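Local coordinates for OxyA protein (PDB 5HH3) that is a heme-dependent cytochrome P450 that probably carries out a phenolic coupling step in the peptide cyclisation of glycopeptide antibiotic biosynthesis, at residues P139-F142 with V143-F146. Residues are numbered along the deposited sequence; the frame is centred on the assembly and turned at random.
Sequences PVDF and VPRF
D141 meets V143 and P144 through every atom of its side chain beyond CA. D141 CB lies beside the proline ring, at 3.9 Å from P144 CD. Further out, D141 CG comes within 3.4 Å of P144 CD, and OD2 also rests against it, the two side chains crossing at about a right angle. With CG anti to the backbone N, the carboxylate is carried over the start of the helix, where D141 OD1 accepts from V143 N at 3.1 Å. The N-H points well at the oxygen (161°), yet it arrives from above the carboxylate plane, about 45° out of it. A second donor, L393 N, also bonds OD1, so two backbone amides grip this oxygen and should favour the charged carboxylate.

These bonds identify D141 as an N-cap at a strand-to-helix junction: strand 140-141 is an edge of a small antiparallel sheet, with 394-396 beside it, and helix 142-159 follows at once. The helical bonding then starts from D141 O, which takes R145 N at 3.2 Å. R145 CB and CG both rest against this oxygen. R145 CG, which lies anti to the carbonyl carbon and beside the backbone N, also touches V140 CG1 at 3.6 Å.

One residue on, F142 O accepts from F146 N at 3.1 Å. On the buried side, F142 CD2 touches F146 CB at 3.5 Å. The F142 and F146 rings are inclined obliquely, their planes at 46°, and both side chains pack on I133 of helix 112-136 and L365 of helix 351-368.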
ATOM      1  N   PRO B 139      -3.142 -39.043   6.171  1.00 51.55           N
ATOM      2  CA  PRO B 139      -2.533 -37.939   5.417  1.00 49.85           C
ATOM      3  C   PRO B 139      -2.013 -36.819   6.331  1.00 48.50           C
ATOM      4  O   PRO B 139      -2.639 -36.528   7.349  1.00 49.65           O
ATOM      5  CB  PRO B 139      -3.693 -37.445   4.552  1.00 50.14           C
ATOM      6  CG  PRO B 139      -4.893 -37.704   5.382  1.00 52.34           C
ATOM      7  CD  PRO B 139      -4.616 -38.989   6.133  1.00 53.73           C
ATOM      8  N   VAL B 140      -0.881 -36.214   5.972  1.00 46.88           N
ATOM      9  CA  VAL B 140      -0.235 -35.161   6.779  1.00 45.03           C
ATOM     10  C   VAL B 140      -0.129 -33.859   5.963  1.00 42.91           C
ATOM     11  O   VAL B 140       0.190 -33.894   4.774  1.00 42.01           O
ATOM     12  CB  VAL B 140       1.181 -35.578   7.244  1.00 44.59           C
ATOM     13  CG1 VAL B 140       1.862 -34.460   8.034  1.00 44.49           C
ATOM     14  CG2 VAL B 140       1.143 -36.824   8.106  1.00 47.13           C
ATOM     15  N   ASP B 141      -0.356 -32.720   6.618  1.00 42.05           N
ATOM     16  CA  ASP B 141      -0.112 -31.405   6.012  1.00 40.66           C
ATOM     17  C   ASP B 141       1.380 -31.032   6.049  1.00 38.84           C
ATOM     18  O   ASP B 141       1.917 -30.671   7.089  1.00 38.76           O
ATOM     19  CB  ASP B 141      -0.945 -30.332   6.712  1.00 41.19           C
ATOM     20  CG  ASP B 141      -0.993 -29.013   5.935  1.00 40.15           C
ATOM     21  OD1 ASP B 141      -0.206 -28.776   4.977  1.00 38.41           O
ATOM     22  OD2 ASP B 141      -1.826 -28.175   6.310  1.00 41.97           O
ATOM     23  N   PHE B 142       2.026 -31.077   4.892  1.00 37.43           N
ATOM     24  CA  PHE B 142       3.457 -30.786   4.785  1.00 36.68           C
ATOM     25  C   PHE B 142       3.828 -29.282   4.938  1.00 35.94           C
ATOM     26  O   PHE B 142       5.011 -28.959   5.032  1.00 35.65           O
ATOM     27  CB  PHE B 142       4.036 -31.373   3.483  1.00 35.49           C
ATOM     28  CG  PHE B 142       4.474 -32.813   3.615  1.00 37.17           C
ATOM     29  CD1 PHE B 142       3.598 -33.779   4.080  1.00 37.93           C
ATOM     30  CD2 PHE B 142       5.772 -33.199   3.291  1.00 36.92           C
ATOM     31  CE1 PHE B 142       3.988 -35.100   4.193  1.00 39.50           C
ATOM     32  CE2 PHE B 142       6.167 -34.524   3.427  1.00 37.69           C
ATOM     33  CZ  PHE B 142       5.276 -35.471   3.873  1.00 39.13           C
ATOM     34  N   VAL B 143       2.847 -28.375   4.967  1.00 36.16           N
ATOM     35  CA  VAL B 143       3.131 -26.948   5.200  1.00 35.11           C
ATOM     36  C   VAL B 143       3.639 -26.727   6.641  1.00 34.91           C
ATOM     37  O   VAL B 143       4.756 -26.269   6.798  1.00 33.42           O
ATOM     38  CB  VAL B 143       1.940 -26.036   4.806  1.00 35.73           C
ATOM     39  CG1 VAL B 143       2.137 -24.585   5.276  1.00 35.58           C
ATOM     40  CG2 VAL B 143       1.757 -26.060   3.298  1.00 35.30           C
ATOM     41  N   PRO B 144       2.851 -27.088   7.677  1.00 35.92           N
ATOM     42  CA  PRO B 144       3.397 -27.035   9.043  1.00 36.62           C
ATOM     43  C   PRO B 144       4.427 -28.121   9.368  1.00 36.77           C
ATOM     44  O   PRO B 144       5.439 -27.815   9.993  1.00 36.07           O
ATOM     45  CB  PRO B 144       2.165 -27.185   9.938  1.00 37.84           C
ATOM     46  CG  PRO B 144       1.161 -27.864   9.086  1.00 38.25           C
ATOM     47  CD  PRO B 144       1.406 -27.385   7.695  1.00 37.11           C
ATOM     48  N   ARG B 145       4.191 -29.356   8.927  1.00 36.98           N
ATOM     49  CA  ARG B 145       4.993 -30.497   9.393  1.00 38.33           C
ATOM     50  C   ARG B 145       6.325 -30.716   8.688  1.00 37.12           C
ATOM     51  O   ARG B 145       7.202 -31.359   9.251  1.00 37.48           O
ATOM     52  CB  ARG B 145       4.177 -31.794   9.369  1.00 40.04           C
ATOM     53  CG  ARG B 145       2.843 -31.686  10.073  1.00 41.88           C
ATOM     54  CD  ARG B 145       3.036 -31.246  11.506  1.00 43.55           C
ATOM     55  NE  ARG B 145       1.777 -31.337  12.234  1.00 46.62           N
ATOM     56  CZ  ARG B 145       1.640 -31.567  13.540  1.00 48.33           C
ATOM     57  NH1 ARG B 145       2.677 -31.790  14.341  1.00 48.61           N
ATOM     58  NH2 ARG B 145       0.424 -31.594  14.042  1.00 50.70           N
ATOM     59  N   PHE B 146       6.480 -30.224   7.471  1.00 35.91           N
ATOM     60  CA  PHE B 146       7.756 -30.313   6.778  1.00 35.52           C
ATOM     61  C   PHE B 146       8.327 -28.906   6.603  1.00 34.59           C
ATOM     62  O   PHE B 146       9.419 -28.611   7.100  1.00 34.26           O
ATOM     63  CB  PHE B 146       7.576 -31.052   5.448  1.00 35.70           C
ATOM     64  CG  PHE B 146       8.831 -31.187   4.628  1.00 34.88           C
ATOM     65  CD1 PHE B 146       9.871 -32.000   5.051  1.00 35.38           C
ATOM     66  CD2 PHE B 146       8.947 -30.539   3.396  1.00 34.63           C
ATOM     67  CE1 PHE B 146      11.019 -32.149   4.295  1.00 34.88           C
ATOM     68  CE2 PHE B 146      10.096 -30.687   2.629  1.00 34.37           C
ATOM     69  CZ  PHE B 146      11.136 -31.492   3.088  1.00 34.61           C
TER